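Local coordinates for prolyl oligopeptidase (Galerina marginata, PDB 5N4B), which cleaves peptide bonds after proline and closes the trimmed peptide into a macrocycle in the biosynthesis of the amanitin toxins, at residues 15-20 and 36-41; 606-611 and 638-643; 135-140 and 181-186; 173-178 and 189-194. The protein carries 1 engineered substitution. One frame throughout, in Å; residues are numbered along the deposited sequence.

How the interactions relate
Interaction 1 comes first along the chain, interactions 3 and 4 follow with alternating segments, and interaction 2 comes last. They form two pairs. Interactions 1 and 2 have centres 15 Å apart and touch where Lys610 meets Asp36 and Gln39; the N-terminal segments thus pack on the alpha/beta-hydrolase domain, and Lys672 of helix 668-680 is salt-bridged to both Asp36 and Asp607. Interactions 3 and 4, with centres 11 Å apart, lie in the beta-propeller and meet through Leu181, which packs on Arg175 and Asp191. Between the pairs, nearest atoms are about 29 to 31 Å apart; one pair lies at the hydrolase domain, the other in the propeller.

Interaction 1. Residues 15-20 and 36-41; sequences TRRSDH and DPYQWL
Leading into strand 21-26, residues 15-20 lie across the type I beta turn from Asp36 to Gln39 that follows strand 30-35. Thr15 sends its methyl CG2, anti to the backbone N, to within 3.6 Å of Tyr38 CE1 and also against Trp40, while OG1 bonds to Pro13 O. At Arg16 the carbonyl O sits in the plane of the indole and accepts from Trp40 NE1 at 2.8 Å, the donor standing above the carbonyl plane. The Arg16 chain bends at chi3 (66°) and lays its guanidinium over the same indole, a cation-pi stack with CZ 4.3 Å from the centroid of the Trp40 five-membered ring; NE is salt-bridged to Glu47. Arg17 spreads its guanidinium over Pro37 and, in its own plane, donates from NH1 to Tyr38 OH at 2.9 Å. Tyr38 also rests on helix 668-680, where Lys672 is salt-bridged to Asp36. Ser18 N points at a lone pair of Pro37 O, 2.9 Å away; Pro37 suits the second place of the turn, where its ring-held phi (-65°) fits and no N-H is needed. Ser18 OG accepts from His20 N, forming an ST turn. His20 O takes a nearly straight bond from Asp36 N, and its NE2 bonds to Asp22. Gln39 CG, brought in by an anti chi1, stands 4.2 Å from the centroid of the His20 ring, almost on the ring normal.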
loop_
_atom_site.group_PDB
_atom_site.type_symbol
_atom_site.label_atom_id
_atom_site.label_comp_id
_atom_site.label_asym_id
_atom_site.label_seq_id
_atom_site.Cartn_x
_atom_site.Cartn_y
_atom_site.Cartn_z
ATOM N N THR A 15 1.510 -20.878 -27.958
ATOM C CA THR A 15 2.043 -21.001 -26.598
ATOM C C THR A 15 2.295 -22.468 -26.312
ATOM O O THR A 15 1.349 -23.243 -26.138
ATOM C CB THR A 15 1.093 -20.407 -25.578
ATOM O OG1 THR A 15 0.814 -19.073 -25.976
ATOM C CG2 THR A 15 1.706 -20.367 -24.179
ATOM N N ARG A 16 3.570 -22.840 -26.267
ATOM C CA ARG A 16 3.951 -24.223 -26.049
ATOM C C ARG A 16 3.379 -24.734 -24.744
ATOM O O ARG A 16 3.297 -24.004 -23.760
ATOM C CB ARG A 16 5.492 -24.298 -25.979
ATOM C CG ARG A 16 6.033 -25.690 -25.733
ATOM C CD ARG A 16 7.530 -25.713 -26.044
ATOM N NE ARG A 16 8.303 -24.892 -25.119
ATOM C CZ ARG A 16 8.809 -25.338 -23.973
ATOM N NH1 ARG A 16 8.646 -26.606 -23.596
ATOM N NH2 ARG A 16 9.488 -24.525 -23.199
ATOM N N ARG A 17 2.971 -26.006 -24.730
ATOM C CA ARG A 17 2.529 -26.709 -23.531
ATOM C C ARG A 17 3.537 -27.786 -23.232
ATOM O O ARG A 17 3.695 -28.736 -24.019
ATOM C CB ARG A 17 1.150 -27.326 -23.696
ATOM C CG ARG A 17 0.056 -26.266 -23.809
ATOM C CD ARG A 17 -1.317 -26.847 -24.177
ATOM N NE ARG A 17 -1.777 -27.826 -23.207
ATOM C CZ ARG A 17 -2.327 -27.556 -22.030
ATOM N NH1 ARG A 17 -2.487 -26.304 -21.623
ATOM N NH2 ARG A 17 -2.756 -28.530 -21.231
ATOM N N SER A 18 4.238 -27.645 -22.126
ATOM C CA SER A 18 5.209 -28.649 -21.748
ATOM C C SER A 18 4.524 -29.843 -21.108
ATOM O O SER A 18 3.320 -29.848 -20.832
ATOM C CB SER A 18 6.242 -28.059 -20.818
ATOM O OG SER A 18 5.717 -28.019 -19.498
ATOM N N ASP A 19 5.315 -30.896 -20.897
ATOM C CA ASP A 19 4.815 -32.087 -20.229
ATOM C C ASP A 19 5.091 -32.086 -18.714
ATOM O O ASP A 19 4.928 -33.121 -18.063
ATOM C CB ASP A 19 5.390 -33.353 -20.907
ATOM C CG ASP A 19 6.860 -33.585 -20.609
ATOM O OD1 ASP A 19 7.528 -32.720 -20.009
ATOM O OD2 ASP A 19 7.377 -34.669 -20.992
ATOM N N HIS A 20 5.432 -30.928 -18.137
ATOM C CA HIS A 20 5.753 -30.844 -16.712
ATOM C C HIS A 20 4.546 -31.203 -15.853
ATOM O O HIS A 20 3.434 -30.716 -16.073
ATOM C CB HIS A 20 6.206 -29.429 -16.362
ATOM C CG HIS A 20 6.727 -29.297 -14.975
ATOM N ND1 HIS A 20 8.070 -29.371 -14.668
ATOM C CD2 HIS A 20 6.081 -29.130 -13.799
ATOM C CE1 HIS A 20 8.222 -29.252 -13.358
ATOM N NE2 HIS A 20 7.028 -29.109 -12.811
ATOM N N ASP A 36 1.544 -28.801 -15.184
ATOM C CA ASP A 36 1.900 -27.376 -15.231
ATOM C C ASP A 36 2.527 -27.111 -16.599
ATOM O O ASP A 36 3.732 -26.858 -16.717
ATOM C CB ASP A 36 2.818 -26.980 -14.079
ATOM C CG ASP A 36 2.763 -25.456 -13.744
ATOM O OD1 ASP A 36 1.662 -24.850 -13.842
ATOM O OD2 ASP A 36 3.808 -24.890 -13.349
ATOM N N PRO A 37 1.714 -27.134 -17.659
ATOM C CA PRO A 37 2.245 -27.009 -19.018
ATOM C C PRO A 37 2.873 -25.676 -19.292
ATOM O O PRO A 37 3.584 -25.530 -20.299
ATOM C CB PRO A 37 1.008 -27.245 -19.914
ATOM C CG PRO A 37 -0.143 -26.958 -19.031
ATOM C CD PRO A 37 0.270 -27.383 -17.650
ATOM N N TYR A 38 2.587 -24.664 -18.452
ATOM C CA TYR A 38 3.163 -23.336 -18.615
ATOM C C TYR A 38 4.230 -23.040 -17.557
ATOM O O TYR A 38 4.548 -21.867 -17.292
ATOM C CB TYR A 38 2.057 -22.253 -18.658
ATOM C CG TYR A 38 1.034 -22.583 -19.743
ATOM C CD1 TYR A 38 1.405 -22.718 -21.081
ATOM C CD2 TYR A 38 -0.309 -22.800 -19.412
ATOM C CE1 TYR A 38 0.483 -23.052 -22.035
ATOM C CE2 TYR A 38 -1.218 -23.132 -20.365
ATOM C CZ TYR A 38 -0.846 -23.260 -21.666
ATOM O OH TYR A 38 -1.795 -23.637 -22.618
ATOM N N GLN A 39 4.819 -24.082 -16.974
ATOM C CA GLN A 39 5.915 -23.878 -16.025
ATOM C C GLN A 39 7.010 -23.028 -16.634
ATOM O O GLN A 39 7.654 -22.243 -15.929
ATOM C CB GLN A 39 6.463 -25.233 -15.542
ATOM C CG GLN A 39 7.617 -25.090 -14.524
ATOM C CD GLN A 39 8.940 -24.738 -15.187
ATOM O OE1 GLN A 39 9.236 -25.207 -16.291
ATOM N NE2 GLN A 39 9.742 -23.879 -14.537
ATOM N N TRP A 40 7.224 -23.154 -17.945
ATOM C CA TRP A 40 8.292 -22.439 -18.633
ATOM C C TRP A 40 8.083 -20.927 -18.632
ATOM O O TRP A 40 9.047 -20.184 -18.797
ATOM C CB TRP A 40 8.491 -22.989 -20.042
ATOM C CG TRP A 40 7.312 -22.861 -20.930
ATOM C CD1 TRP A 40 6.283 -23.735 -21.050
ATOM C CD2 TRP A 40 7.051 -21.778 -21.807
ATOM N NE1 TRP A 40 5.374 -23.240 -21.977
ATOM C CE2 TRP A 40 5.833 -22.049 -22.459
ATOM C CE3 TRP A 40 7.741 -20.605 -22.132
ATOM C CZ2 TRP A 40 5.292 -21.198 -23.417
ATOM C CZ3 TRP A 40 7.197 -19.758 -23.076
ATOM C CH2 TRP A 40 5.982 -20.052 -23.705
ATOM N N LEU A 41 6.869 -20.447 -18.395
ATOM C CA LEU A 41 6.612 -19.013 -18.281
ATOM C C LEU A 41 7.088 -18.449 -16.969
ATOM O O LEU A 41 6.987 -17.235 -16.768
ATOM C CB LEU A 41 5.116 -18.721 -18.511
ATOM C CG LEU A 41 4.720 -18.790 -19.982
ATOM C CD1 LEU A 41 3.190 -18.753 -20.169
ATOM C CD2 LEU A 41 5.337 -17.615 -20.769
HETATM O O HOH W 1 -1.244 -23.115 -25.173
HETATM O O HOH W 2 8.200 -26.506 -18.275
#

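Interaction 2. Residues 606-611 and 638-643; sequences ADLLKF and PLSPVH
Two loops without regular helix or strand are joined backbone to backbone by Val642 N, which donates to Ala606 O at 3.1 Å from above the carbonyl plane. Beside that bond Ala606 CB packs on Val642 CG2, 3.8 Å away, a small residue fitting a close approach of the chains. Ser640 OG, anti to its backbone N (chi1 -179°), accepts from Leu608 N at 3.0 Å and is hydrogen-bonded to His643 ND1 at 2.7 Å. In the alpha/beta-hydrolase domain these loops follow strand 598-602 and precede strand 653-659, neighbours in the central sheet; the side chain of Ala606 is about 11 Å from that of Ala578, the engineered residue at the catalytic serine position. The His643 ring is clasped on both faces: Leu609 CD1 makes a CH-pi contact 3.6 Å from the ring centroid, and Val642 CG1 lies over the opposite face, nearer the rim. At the ring edge Asp607 OD1 meets His643 CE1 at 3.3 Å, and a water links His643 NE2 to Asp607 OD2. That carboxylate is salt-bridged to Lys672, and OD1 accepts weak bonds from the backbone N of Leu609 and Lys610.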
loop_
_atom_site.group_PDB
_atom_site.type_symbol
_atom_site.label_atom_id
_atom_site.label_comp_id
_atom_site.label_asym_id
_atom_site.label_seq_id
_atom_site.Cartn_x
_atom_site.Cartn_y
_atom_site.Cartn_z
ATOM N N ALA A 606 -1.958 -15.743 -8.841
ATOM C CA ALA A 606 -2.898 -16.639 -9.524
ATOM C C ALA A 606 -2.535 -18.109 -9.423
ATOM O O ALA A 606 -3.437 -18.968 -9.539
ATOM C CB ALA A 606 -3.048 -16.263 -10.997
ATOM N N ASP A 607 -1.259 -18.429 -9.225
ATOM C CA ASP A 607 -0.822 -19.812 -9.021
ATOM C C ASP A 607 -0.704 -19.975 -7.509
ATOM O O ASP A 607 0.322 -19.668 -6.903
ATOM C CB ASP A 607 0.468 -20.102 -9.758
ATOM C CG ASP A 607 0.908 -21.534 -9.579
ATOM O OD1 ASP A 607 0.436 -22.215 -8.641
ATOM O OD2 ASP A 607 1.769 -21.988 -10.375
ATOM N N LEU A 608 -1.789 -20.416 -6.873
ATOM C CA LEU A 608 -1.786 -20.558 -5.420
ATOM C C LEU A 608 -1.148 -21.870 -4.958
ATOM O O LEU A 608 -1.051 -22.098 -3.744
ATOM C CB LEU A 608 -3.189 -20.458 -4.840
ATOM C CG LEU A 608 -3.820 -19.118 -4.672
ATOM C CD1 LEU A 608 -5.152 -19.291 -3.947
ATOM C CD2 LEU A 608 -2.952 -18.161 -3.877
ATOM N N LEU A 609 -0.702 -22.725 -5.884
ATOM C CA LEU A 609 0.081 -23.893 -5.506
ATOM C C LEU A 609 1.570 -23.620 -5.424
ATOM O O LEU A 609 2.266 -24.334 -4.704
ATOM C CB LEU A 609 -0.166 -25.083 -6.441
ATOM C CG LEU A 609 -1.586 -25.614 -6.452
ATOM C CD1 LEU A 609 -1.689 -26.776 -7.397
ATOM C CD2 LEU A 609 -2.040 -25.997 -5.083
ATOM N N LYS A 610 2.067 -22.567 -6.085
ATOM C CA LYS A 610 3.506 -22.297 -6.128
ATOM C C LYS A 610 3.882 -20.899 -5.630
ATOM O O LYS A 610 5.060 -20.541 -5.691
ATOM C CB LYS A 610 4.061 -22.527 -7.550
ATOM C CG LYS A 610 3.935 -23.970 -8.095
ATOM C CD LYS A 610 4.678 -24.187 -9.471
ATOM C CE LYS A 610 6.183 -24.076 -9.341
ATOM N NZ LYS A 610 6.911 -24.441 -10.624
ATOM N N PHE A 611 2.946 -20.118 -5.104
ATOM C CA PHE A 611 3.252 -18.735 -4.746
ATOM C C PHE A 611 4.399 -18.649 -3.742
ATOM O O PHE A 611 5.139 -17.659 -3.729
ATOM C CB PHE A 611 2.008 -18.038 -4.155
ATOM C CG PHE A 611 1.603 -18.570 -2.775
ATOM C CD1 PHE A 611 2.182 -18.072 -1.636
ATOM C CD2 PHE A 611 0.681 -19.598 -2.639
ATOM C CE1 PHE A 611 1.881 -18.580 -0.371
ATOM C CE2 PHE A 611 0.391 -20.120 -1.400
ATOM C CZ PHE A 611 0.962 -19.596 -0.250
ATOM N N PRO A 638 -8.793 -25.977 -4.781
ATOM C CA PRO A 638 -10.052 -25.578 -5.448
ATOM C C PRO A 638 -10.228 -24.079 -5.631
ATOM O O PRO A 638 -11.153 -23.682 -6.337
ATOM C CB PRO A 638 -11.145 -26.135 -4.525
ATOM C CG PRO A 638 -10.430 -26.964 -3.511
ATOM C CD PRO A 638 -9.011 -26.634 -3.487
ATOM N N LEU A 639 -9.409 -23.258 -4.986
ATOM C CA LEU A 639 -9.470 -21.818 -5.123
ATOM C C LEU A 639 -8.448 -21.265 -6.112
ATOM O O LEU A 639 -8.603 -20.131 -6.574
ATOM C CB LEU A 639 -9.218 -21.185 -3.751
ATOM C CG LEU A 639 -9.590 -19.739 -3.574
ATOM C CD1 LEU A 639 -11.101 -19.601 -3.795
ATOM C CD2 LEU A 639 -9.208 -19.353 -2.143
ATOM N N SER A 640 -7.381 -21.982 -6.403
ATOM C CA SER A 640 -6.265 -21.419 -7.177
ATOM C C SER A 640 -6.712 -21.098 -8.591
ATOM O O SER A 640 -7.097 -22.026 -9.312
ATOM C CB SER A 640 -5.213 -22.482 -7.277
ATOM O OG SER A 640 -4.112 -21.994 -7.998
ATOM N N PRO A 641 -6.674 -19.852 -9.046
ATOM C CA PRO A 641 -7.273 -19.544 -10.357
ATOM C C PRO A 641 -6.637 -20.300 -11.500
ATOM O O PRO A 641 -7.354 -20.768 -12.387
ATOM C CB PRO A 641 -7.102 -18.009 -10.460
ATOM C CG PRO A 641 -7.106 -17.566 -9.017
ATOM C CD PRO A 641 -6.400 -18.642 -8.257
ATOM N N VAL A 642 -5.321 -20.462 -11.500
ATOM C CA VAL A 642 -4.631 -21.155 -12.590
ATOM C C VAL A 642 -5.079 -22.595 -12.700
ATOM O O VAL A 642 -4.935 -23.183 -13.769
ATOM C CB VAL A 642 -3.116 -21.070 -12.314
ATOM C CG1 VAL A 642 -2.315 -22.111 -13.085
ATOM C CG2 VAL A 642 -2.577 -19.659 -12.638
ATOM N N HIS A 643 -5.616 -23.176 -11.634
ATOM C CA HIS A 643 -5.991 -24.586 -11.605
ATOM C C HIS A 643 -7.480 -24.847 -11.706
ATOM O O HIS A 643 -7.876 -26.010 -11.606
ATOM C CB HIS A 643 -5.414 -25.243 -10.359
ATOM C CG HIS A 643 -3.939 -25.093 -10.294
ATOM N ND1 HIS A 643 -3.309 -24.103 -9.567
ATOM C CD2 HIS A 643 -2.965 -25.733 -10.980
ATOM C CE1 HIS A 643 -2.017 -24.156 -9.794
ATOM N NE2 HIS A 643 -1.777 -25.144 -10.645
HETATM O O HOH W 3 1.120 -24.562 -11.008
#

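Interaction 3. Residues 135-140 and 181-186; sequences PNVLAA and LSQASV
Val137 carries this contact: CG2 faces Leu181 and Val186, CG1 faces Gln183. Its CB points at residues 181-186, and chi1 (-54°) turns CG2 into the crowded position between the backbone N and carbonyl carbon, from where it lies 3.7 Å from Leu181 CG, the side chains sliding past one another in opposite directions. Leu181, with CG anti to its backbone N, also brings CD2 to 3.8 Å from Leu138 CD2, the two leucines crossing at about a right angle. Around the buried Leu181 the touch is apolar, which suits branched side chains, and no hydrogen bond links the segments.

Toward solvent the packing changes character. The exposed Gln183 bends at chi2 (-77°) and folds its amide back along Val137, NE2 only 3.2 Å from Val137 CG1, a close touch for a methyl. Val186, likewise exposed, meets Val137 more loosely, CG2 to CG2 at 4.1 Å. The start of the helix is fixed by a capping box: Ser182 OG accepts from Ser185 N at 2.9 Å, and Ser185 OG accepts from Ser182 N.

The contact joins two blades of the seven-bladed beta-propeller. Residues 135-140 link strand 129-133, the last of one blade, to strand 144-151, the first of the next, while helix 183-188 is inserted between strands 170-176 and 198-201 of that second blade. Leu181 makes backbone hydrogen bonds to Phe132 and Asp134, and Leu138 packs on strands 144-151 and 157-164.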
loop_
_atom_site.group_PDB
_atom_site.type_symbol
_atom_site.label_atom_id
_atom_site.label_comp_id
_atom_site.label_asym_id
_atom_site.label_seq_id
_atom_site.Cartn_x
_atom_site.Cartn_y
_atom_site.Cartn_z
ATOM N N PRO A 135 13.942 14.907 -5.704
ATOM C CA PRO A 135 14.384 13.560 -6.082
ATOM C C PRO A 135 14.460 13.367 -7.580
ATOM O O PRO A 135 15.093 12.395 -8.040
ATOM C CB PRO A 135 13.334 12.650 -5.445
ATOM C CG PRO A 135 12.381 13.434 -4.799
ATOM C CD PRO A 135 12.652 14.897 -5.017
ATOM N N ASN A 136 13.829 14.231 -8.375
ATOM C CA ASN A 136 13.889 14.045 -9.803
ATOM C C ASN A 136 15.301 14.240 -10.319
ATOM O O ASN A 136 15.568 13.858 -11.466
ATOM C CB ASN A 136 12.925 15.008 -10.501
ATOM C CG ASN A 136 11.483 14.818 -10.069
ATOM O OD1 ASN A 136 10.807 13.881 -10.502
ATOM N ND2 ASN A 136 10.998 15.697 -9.235
ATOM N N VAL A 137 16.186 14.890 -9.575
ATOM C CA VAL A 137 17.546 15.057 -10.078
ATOM C C VAL A 137 18.510 13.984 -9.592
ATOM O O VAL A 137 19.710 14.069 -9.859
ATOM C CB VAL A 137 18.087 16.462 -9.820
ATOM C CG1 VAL A 137 17.142 17.511 -10.365
ATOM C CG2 VAL A 137 18.331 16.688 -8.398
ATOM N N LEU A 138 18.003 12.970 -8.881
ATOM C CA LEU A 138 18.887 11.881 -8.464
ATOM C C LEU A 138 19.546 11.213 -9.674
ATOM O O LEU A 138 20.683 10.759 -9.586
ATOM C CB LEU A 138 18.109 10.877 -7.602
ATOM C CG LEU A 138 17.844 11.364 -6.178
ATOM C CD1 LEU A 138 16.762 10.494 -5.585
ATOM C CD2 LEU A 138 19.088 11.378 -5.321
ATOM N N ALA A 139 18.824 11.111 -10.777
ATOM C CA ALA A 139 19.379 10.718 -12.074
ATOM C C ALA A 139 18.746 11.584 -13.155
ATOM O O ALA A 139 17.519 11.695 -13.223
ATOM C CB ALA A 139 19.151 9.218 -12.359
ATOM N N ALA A 140 19.587 12.109 -14.053
ATOM C CA ALA A 140 19.112 12.931 -15.165
ATOM C C ALA A 140 18.098 12.205 -16.035
ATOM O O ALA A 140 17.224 12.850 -16.630
ATOM C CB ALA A 140 20.287 13.368 -16.035
ATOM N N LEU A 181 19.598 19.616 -2.641
ATOM C CA LEU A 181 19.782 18.889 -3.891
ATOM C C LEU A 181 18.713 19.424 -4.825
ATOM O O LEU A 181 17.528 19.137 -4.660
ATOM C CB LEU A 181 19.614 17.376 -3.730
ATOM C CG LEU A 181 19.899 16.619 -5.028
ATOM C CD1 LEU A 181 21.391 16.633 -5.286
ATOM C CD2 LEU A 181 19.371 15.176 -4.926
ATOM N N SER A 182 19.126 20.174 -5.835
ATOM C CA SER A 182 18.211 20.797 -6.778
ATOM C C SER A 182 18.887 20.844 -8.131
ATOM O O SER A 182 20.073 20.575 -8.257
ATOM C CB SER A 182 17.878 22.194 -6.328
ATOM O OG SER A 182 19.076 22.998 -6.437
ATOM N N GLN A 183 18.111 21.186 -9.164
ATOM C CA GLN A 183 18.715 21.359 -10.477
ATOM C C GLN A 183 19.831 22.397 -10.428
ATOM O O GLN A 183 20.896 22.210 -11.052
ATOM C CB GLN A 183 17.665 21.838 -11.482
ATOM C CG GLN A 183 16.586 20.860 -11.770
ATOM C CD GLN A 183 17.076 19.779 -12.690
ATOM O OE1 GLN A 183 18.255 19.741 -13.051
ATOM N NE2 GLN A 183 16.175 18.900 -13.092
ATOM N N ALA A 184 19.620 23.472 -9.658
ATOM C CA ALA A 184 20.643 24.510 -9.548
ATOM C C ALA A 184 21.881 23.988 -8.847
ATOM O O ALA A 184 23.011 24.189 -9.308
ATOM C CB ALA A 184 20.099 25.741 -8.828
ATOM N N SER A 185 21.698 23.268 -7.745
ATOM C CA SER A 185 22.852 22.840 -6.972
ATOM C C SER A 185 23.686 21.840 -7.727
ATOM O O SER A 185 24.923 21.881 -7.630
ATOM C CB SER A 185 22.416 22.273 -5.612
ATOM O OG SER A 185 21.893 20.967 -5.736
ATOM N N VAL A 186 23.066 20.937 -8.492
ATOM C CA VAL A 186 23.804 19.962 -9.284
ATOM C C VAL A 186 24.568 20.670 -10.404
ATOM O O VAL A 186 25.698 20.293 -10.733
ATOM C CB VAL A 186 22.854 18.878 -9.831
ATOM C CG1 VAL A 186 23.564 17.974 -10.779
ATOM C CG2 VAL A 186 22.212 18.048 -8.689
#

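Interaction 4. Residues 173-178 and 189-194; sequences YVRSTS and GVDGRL
Arg175 leaves its backbone with CG in the crowded position between N and carbonyl carbon (chi1 69°) and bends at chi3 (-54°), which swings the guanidinium round to Asp191, whose CG is anti to its own backbone N. Both residues belong to one blade of the beta-propeller: Arg175 lies on its third strand, 170-176, and Asp191 in the loop between helix 183-188 and the outermost strand, 198-201. The grip is end-on and two-handed. NH1 of Arg175 forms a salt bridge with the syn lone pair of Asp191 OD1 at 2.7 Å, and NH2 donates to the carbonyl O of Asp191 at 2.8 Å. Tyr160, bonded to NH1, and Ser179, bonded to NE, further fix the arginine. Asp191 OD1 also accepts from Arg193 N, closing an Asx turn; two donors on one oxygen would be expected to stabilise the carboxylate as an anion. Within that turn Gly192 has a positive phi, and a side chain at this point would run into Arg175 NH2 and the carbonyl O of Asp191.

Arg193 also starts from the crowded position (chi1 65°), but then runs extended, so that the edge of the Tyr173 ring, at CE1, stands over the centre of its guanidinium, the two planes steeply inclined. Its NH1 donates to Leu194 O, and Tyr173 OH bonds to Glu197. Nearby, Leu194 N donates to Val174 O at 3.0 Å, nearly along the C=O axis, and Val174 CG1 packs loosely on Leu194 CD1. Farther along the strand a water accepts from Ser176 N and donates to Gly192 O, 2.6 Å from the water oxygen.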
loop_
_atom_site.group_PDB
_atom_site.type_symbol
_atom_site.label_atom_id
_atom_site.label_comp_id
_atom_site.label_asym_id
_atom_site.label_seq_id
_atom_site.Cartn_x
_atom_site.Cartn_y
_atom_site.Cartn_z
ATOM N N TYR A 173 21.479 7.283 1.646
ATOM C CA TYR A 173 22.441 8.369 1.638
ATOM C C TYR A 173 22.058 9.371 2.719
ATOM O O TYR A 173 20.936 9.350 3.244
ATOM C CB TYR A 173 22.501 9.073 0.250
ATOM C CG TYR A 173 22.921 8.133 -0.836
ATOM C CD1 TYR A 173 24.258 7.862 -1.048
ATOM C CD2 TYR A 173 21.989 7.475 -1.606
ATOM C CE1 TYR A 173 24.631 6.995 -2.028
ATOM C CE2 TYR A 173 22.367 6.585 -2.593
ATOM C CZ TYR A 173 23.706 6.361 -2.795
ATOM O OH TYR A 173 24.090 5.437 -3.765
ATOM N N VAL A 174 23.023 10.223 3.091
ATOM C CA VAL A 174 22.827 11.214 4.126
ATOM C C VAL A 174 23.403 12.534 3.648
ATOM O O VAL A 174 24.535 12.592 3.132
ATOM C CB VAL A 174 23.488 10.820 5.456
ATOM C CG1 VAL A 174 23.182 11.861 6.577
ATOM C CG2 VAL A 174 23.093 9.406 5.865
ATOM N N ARG A 175 22.648 13.589 3.872
ATOM C CA ARG A 175 23.127 14.931 3.567
ATOM C C ARG A 175 22.721 15.916 4.648
ATOM O O ARG A 175 21.731 15.746 5.352
ATOM C CB ARG A 175 22.651 15.464 2.190
ATOM C CG ARG A 175 21.148 15.744 2.167
ATOM C CD ARG A 175 20.590 15.905 0.767
ATOM N NE ARG A 175 21.303 16.908 0.012
ATOM C CZ ARG A 175 22.149 16.662 -0.986
ATOM N NH1 ARG A 175 22.401 15.452 -1.447
ATOM N NH2 ARG A 175 22.777 17.681 -1.532
ATOM N N SER A 176 23.529 16.968 4.797
ATOM C CA SER A 176 23.183 18.056 5.684
ATOM C C SER A 176 21.904 18.735 5.219
ATOM O O SER A 176 21.689 18.935 4.017
ATOM C CB SER A 176 24.312 19.097 5.656
ATOM O OG SER A 176 23.876 20.252 6.377
ATOM N N THR A 177 21.059 19.137 6.168
ATOM C CA THR A 177 19.874 19.901 5.846
ATOM C C THR A 177 20.175 21.280 5.274
ATOM O O THR A 177 19.259 21.937 4.762
ATOM C CB THR A 177 18.925 19.986 7.052
ATOM O OG1 THR A 177 19.550 20.596 8.207
ATOM C CG2 THR A 177 18.492 18.593 7.403
ATOM N N SER A 178 21.413 21.736 5.405
ATOM C CA SER A 178 21.869 22.992 4.830
ATOM C C SER A 178 22.415 22.829 3.424
ATOM O O SER A 178 22.901 23.799 2.857
ATOM C CB SER A 178 22.981 23.575 5.706
ATOM O OG SER A 178 24.139 22.767 5.636
ATOM N N GLY A 189 27.711 22.699 -8.646
ATOM C CA GLY A 189 28.721 22.098 -7.802
ATOM C C GLY A 189 28.496 20.619 -7.626
ATOM O O GLY A 189 27.728 19.987 -8.354
ATOM N N VAL A 190 29.179 20.071 -6.631
ATOM C CA VAL A 190 29.088 18.640 -6.361
ATOM C C VAL A 190 27.771 18.377 -5.649
ATOM O O VAL A 190 27.065 19.305 -5.252
ATOM C CB VAL A 190 30.282 18.148 -5.525
ATOM C CG1 VAL A 190 31.586 18.369 -6.294
ATOM C CG2 VAL A 190 30.317 18.850 -4.152
ATOM N N ASP A 191 27.437 17.097 -5.506
ATOM C CA ASP A 191 26.146 16.719 -4.936
ATOM C C ASP A 191 25.884 17.393 -3.582
ATOM O O ASP A 191 24.819 17.990 -3.372
ATOM C CB ASP A 191 26.060 15.198 -4.887
ATOM C CG ASP A 191 24.829 14.688 -4.136
ATOM O OD1 ASP A 191 24.548 15.173 -3.013
ATOM O OD2 ASP A 191 24.128 13.834 -4.711
ATOM N N GLY A 192 26.848 17.339 -2.662
ATOM C CA GLY A 192 26.691 17.888 -1.334
ATOM C C GLY A 192 26.507 16.831 -0.270
ATOM O O GLY A 192 26.783 17.105 0.905
ATOM N N ARG A 193 26.169 15.606 -0.647
ATOM C CA ARG A 193 25.942 14.609 0.373
ATOM C C ARG A 193 27.260 14.169 1.010
ATOM O O ARG A 193 28.348 14.366 0.472
ATOM C CB ARG A 193 25.262 13.381 -0.224
ATOM C CG ARG A 193 26.111 12.627 -1.250
ATOM C CD ARG A 193 25.446 11.305 -1.619
ATOM N NE ARG A 193 26.140 10.543 -2.673
ATOM C CZ ARG A 193 27.094 9.642 -2.475
ATOM N NH1 ARG A 193 27.565 9.359 -1.255
ATOM N NH2 ARG A 193 27.586 8.991 -3.531
ATOM N N LEU A 194 27.159 13.537 2.167
ATOM C CA LEU A 194 28.286 12.834 2.769
ATOM C C LEU A 194 28.649 11.586 1.977
ATOM O O LEU A 194 27.882 11.112 1.155
ATOM C CB LEU A 194 27.874 12.395 4.173
ATOM C CG LEU A 194 27.425 13.449 5.142
ATOM C CD1 LEU A 194 27.162 12.800 6.509
ATOM C CD2 LEU A 194 28.464 14.524 5.290
HETATM O O HOH W 4 25.490 9.917 1.699
HETATM O O HOH W 5 25.905 16.873 3.368
#